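Tegumental protein 20.8 kDa (Clonorchis sinensis, PDB 5X2E) binds a calcium ion in the first EF-hand of its N-terminal calmodulin-like domain, the part described here, and is a tegumental-allergen-like protein of the liver fluke. Local coordinates at residues K39-D47 with I52-L61. Numbering follows the deposited sequence.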
loop_
_atom_site.group_PDB
_atom_site.type_symbol
_atom_site.label_atom_id
_atom_site.label_comp_id
_atom_site.label_asym_id
_atom_site.label_seq_id
_atom_site.Cartn_x
_atom_site.Cartn_y
_atom_site.Cartn_z
ATOM N N LYS A 39 6.128 -6.802 -9.040
ATOM C CA LYS A 39 7.031 -5.696 -8.730
ATOM C C LYS A 39 6.854 -5.232 -7.279
ATOM O O LYS A 39 7.836 -4.986 -6.576
ATOM C CB LYS A 39 6.815 -4.526 -9.696
ATOM C CG LYS A 39 7.091 -4.834 -11.161
ATOM C CD LYS A 39 6.830 -3.573 -11.984
ATOM C CE LYS A 39 6.042 -3.861 -13.265
ATOM N NZ LYS A 39 6.813 -4.692 -14.237
ATOM N N TRP A 40 5.612 -5.110 -6.820
ATOM C CA TRP A 40 5.343 -4.723 -5.423
ATOM C C TRP A 40 5.873 -5.773 -4.455
ATOM O O TRP A 40 6.412 -5.448 -3.383
ATOM C CB TRP A 40 3.829 -4.492 -5.206
ATOM C CG TRP A 40 3.409 -3.092 -5.577
ATOM C CD1 TRP A 40 3.460 -2.515 -6.831
ATOM C CD2 TRP A 40 2.911 -2.081 -4.687
ATOM N NE1 TRP A 40 3.029 -1.214 -6.763
ATOM C CE2 TRP A 40 2.684 -0.923 -5.461
ATOM C CE3 TRP A 40 2.645 -2.034 -3.305
ATOM C CZ2 TRP A 40 2.205 0.259 -4.907
ATOM C CZ3 TRP A 40 2.144 -0.851 -2.767
ATOM C CH2 TRP A 40 1.941 0.275 -3.569
ATOM N N LYS A 41 5.690 -7.035 -4.801
ATOM C CA LYS A 41 6.173 -8.105 -3.926
ATOM C C LYS A 41 7.701 -8.022 -3.834
ATOM O O LYS A 41 8.277 -8.156 -2.759
ATOM C CB LYS A 41 5.745 -9.481 -4.441
ATOM C CG LYS A 41 4.263 -9.809 -4.338
ATOM C CD LYS A 41 3.953 -11.187 -4.932
ATOM C CE LYS A 41 2.469 -11.575 -4.741
ATOM N NZ LYS A 41 2.169 -12.933 -5.247
ATOM N N GLN A 42 8.358 -7.775 -4.963
ATOM C CA GLN A 42 9.803 -7.745 -4.975
ATOM C C GLN A 42 10.377 -6.536 -4.262
ATOM O O GLN A 42 11.368 -6.639 -3.545
ATOM C CB GLN A 42 10.271 -7.786 -6.409
ATOM C CG GLN A 42 10.041 -9.144 -7.027
ATOM C CD GLN A 42 10.629 -9.265 -8.422
ATOM O OE1 GLN A 42 11.271 -8.339 -8.919
ATOM N NE2 GLN A 42 10.412 -10.415 -9.059
ATOM N N LEU A 43 9.760 -5.382 -4.458
ATOM C CA LEU A 43 10.240 -4.164 -3.808
ATOM C C LEU A 43 9.881 -4.100 -2.307
ATOM O O LEU A 43 10.705 -3.668 -1.494
ATOM C CB LEU A 43 9.687 -2.915 -4.529
ATOM C CG LEU A 43 10.153 -2.650 -5.974
ATOM C CD1 LEU A 43 9.348 -1.541 -6.651
ATOM C CD2 LEU A 43 11.629 -2.304 -6.041
ATOM N N PHE A 44 8.685 -4.571 -1.937
ATOM C CA PHE A 44 8.108 -4.305 -0.604
ATOM C C PHE A 44 7.885 -5.542 0.250
ATOM O O PHE A 44 7.515 -5.432 1.421
ATOM C CB PHE A 44 6.791 -3.561 -0.761
ATOM C CG PHE A 44 6.922 -2.304 -1.542
ATOM C CD1 PHE A 44 7.874 -1.348 -1.215
ATOM C CD2 PHE A 44 6.055 -2.061 -2.607
ATOM C CE1 PHE A 44 7.990 -0.173 -1.960
ATOM C CE2 PHE A 44 6.158 -0.903 -3.343
ATOM C CZ PHE A 44 7.128 0.043 -3.022
ATOM N N ASP A 45 8.107 -6.714 -0.338
ATOM C CA ASP A 45 8.114 -7.966 0.442
ATOM C C ASP A 45 9.318 -8.791 0.010
ATOM O O ASP A 45 9.159 -9.935 -0.406
ATOM C CB ASP A 45 6.808 -8.770 0.250
ATOM C CG ASP A 45 6.695 -9.944 1.215
ATOM O OD1 ASP A 45 7.371 -9.933 2.283
ATOM O OD2 ASP A 45 5.920 -10.890 0.914
ATOM N N PRO A 46 10.536 -8.213 0.107
ATOM C CA PRO A 46 11.687 -8.904 -0.470
ATOM C C PRO A 46 11.991 -10.230 0.201
ATOM O O PRO A 46 12.525 -11.115 -0.477
ATOM C CB PRO A 46 12.837 -7.902 -0.251
ATOM C CG PRO A 46 12.380 -7.076 0.926
ATOM C CD PRO A 46 10.919 -6.920 0.712
ATOM N N ASP A 47 11.681 -10.350 1.490
ATOM C CA ASP A 47 11.894 -11.598 2.228
ATOM C C ASP A 47 10.741 -12.599 2.069
ATOM O O ASP A 47 10.746 -13.657 2.697
ATOM C CB ASP A 47 12.115 -11.299 3.708
ATOM C CG ASP A 47 13.410 -10.559 3.959
ATOM O OD1 ASP A 47 13.406 -9.581 4.733
ATOM O OD2 ASP A 47 14.433 -10.949 3.373
ATOM N N ILE A 52 2.632 -7.195 2.667
ATOM C CA ILE A 52 3.441 -5.995 2.591
ATOM C C ILE A 52 3.087 -5.089 3.751
ATOM O O ILE A 52 2.004 -4.518 3.801
ATOM C CB ILE A 52 3.226 -5.279 1.243
ATOM C CG1 ILE A 52 3.831 -6.098 0.068
ATOM C CG2 ILE A 52 3.804 -3.863 1.304
ATOM C CD1 ILE A 52 3.318 -5.710 -1.303
ATOM N N THR A 53 3.991 -4.918 4.706
ATOM C CA THR A 53 3.691 -4.070 5.856
ATOM C C THR A 53 3.975 -2.607 5.560
ATOM O O THR A 53 4.825 -2.257 4.721
ATOM C CB THR A 53 4.516 -4.477 7.100
ATOM O OG1 THR A 53 5.906 -4.237 6.844
ATOM C CG2 THR A 53 4.313 -5.943 7.424
ATOM N N LEU A 54 3.270 -1.749 6.282
ATOM C CA LEU A 54 3.538 -0.325 6.215
ATOM C C LEU A 54 5.031 -0.056 6.516
ATOM O O LEU A 54 5.652 0.782 5.843
ATOM C CB LEU A 54 2.641 0.414 7.205
ATOM C CG LEU A 54 2.890 1.906 7.262
ATOM C CD1 LEU A 54 2.701 2.535 5.896
ATOM C CD2 LEU A 54 1.916 2.531 8.280
ATOM N N GLU A 55 5.590 -0.779 7.497
ATOM C CA GLU A 55 6.998 -0.591 7.901
ATOM C C GLU A 55 7.969 -0.822 6.727
ATOM O O GLU A 55 8.888 -0.045 6.493
ATOM C CB GLU A 55 7.372 -1.519 9.078
ATOM C CG GLU A 55 6.733 -1.141 10.423
ATOM C CD GLU A 55 7.285 0.140 11.036
ATOM O OE1 GLU A 55 8.433 0.544 10.778
ATOM O OE2 GLU A 55 6.571 0.764 11.788
ATOM N N THR A 56 7.785 -1.917 6.000
ATOM C CA THR A 56 8.717 -2.256 4.925
ATOM C C THR A 56 8.514 -1.327 3.729
ATOM O O THR A 56 9.469 -0.909 3.078
ATOM C CB THR A 56 8.557 -3.722 4.526
ATOM O OG1 THR A 56 8.841 -4.540 5.678
ATOM C CG2 THR A 56 9.520 -4.072 3.424
ATOM N N PHE A 57 7.252 -1.027 3.448
ATOM C CA PHE A 57 6.907 -0.077 2.399
ATOM C C PHE A 57 7.640 1.250 2.666
ATOM O O PHE A 57 8.329 1.786 1.788
ATOM C CB PHE A 57 5.383 0.100 2.369
ATOM C CG PHE A 57 4.866 1.043 1.334
ATOM C CD1 PHE A 57 4.524 2.345 1.684
ATOM C CD2 PHE A 57 4.632 0.616 0.031
ATOM C CE1 PHE A 57 3.978 3.213 0.732
ATOM C CE2 PHE A 57 4.084 1.466 -0.895
ATOM C CZ PHE A 57 3.751 2.770 -0.537
ATOM N N CYS A 58 7.549 1.734 3.903
ATOM C CA CYS A 58 8.141 3.014 4.251
ATOM C C CYS A 58 9.669 2.966 4.224
ATOM O O CYS A 58 10.332 3.902 3.767
ATOM C CB CYS A 58 7.667 3.477 5.628
ATOM S SG CYS A 58 5.966 4.063 5.656
ATOM N N SER A 59 10.244 1.890 4.747
ATOM C CA SER A 59 11.703 1.774 4.730
ATOM C C SER A 59 12.264 1.811 3.303
ATOM O O SER A 59 13.296 2.427 3.045
ATOM C CB SER A 59 12.123 0.498 5.449
ATOM O OG SER A 59 11.833 0.618 6.832
ATOM N N LYS A 60 11.579 1.153 2.376
ATOM C CA LYS A 60 12.056 1.093 0.993
ATOM C C LYS A 60 11.932 2.439 0.300
ATOM O O LYS A 60 12.752 2.777 -0.546
ATOM C CB LYS A 60 11.304 0.024 0.194
ATOM C CG LYS A 60 11.582 -1.400 0.657
ATOM C CD LYS A 60 13.023 -1.842 0.384
ATOM C CE LYS A 60 13.242 -3.249 0.933
ATOM N NZ LYS A 60 14.598 -3.795 0.645
ATOM N N LEU A 61 10.905 3.205 0.654
ATOM C CA LEU A 61 10.628 4.451 -0.050
ATOM C C LEU A 61 11.171 5.691 0.665
ATOM O O LEU A 61 11.078 6.792 0.137
ATOM C CB LEU A 61 9.112 4.603 -0.257
ATOM C CG LEU A 61 8.532 3.534 -1.180
ATOM C CD1 LEU A 61 7.011 3.577 -1.193
ATOM C CD2 LEU A 61 9.069 3.741 -2.577
HETATM O O HOH W 1 6.516 -6.599 3.812
#
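Phe44 and Phe57, their CA atoms 5.3 Å apart, join the end of helix 35-44 to helix 54-61, the entering and exiting helices of the second helix-loop-helix of an EF-hand pair; the axes of the short segments come within 10.1 Å at 79°. Phe57 turns its edge to the face of Phe44 (centroids 4.9 Å, planes at 52°), with CD2 over the ring centre; Leu43 CB covers the opposite face, so the Phe44 ring is sandwiched. Phe57, its CG swung away from the backbone N (chi1 -180°), brings CE2 to 3.6 Å from Trp40 CZ3; those two rings, near parallel but with centroids 5.6 Å apart, barely overlap, closing an aromatic cluster. Leu61 CG lies 3.8 Å from Phe44 CE1, and Lys60 CB borders the same ring at its edge. Ile52 uses two branches: CG2 packs 3.6 Å from Phe44 CB, while CD1 meets the Trp40 ring edge. A water bridges the backbones, donating to Phe44 O (2.8 Å) and accepting from Thr53 N. Thr53 OG1 caps helix 54-61 by accepting from Thr56 N. Asp45 bonds to Thr49 and Gly50 in the intervening loop and to Tyr20 OH of helix 20-29; Trp40 and Phe57 meet helix 3-10, and Ile52 hydrogen-bonds by its backbone to Ile18 in antiparallel strand 17-19, which also carries the calcium ligand Val17.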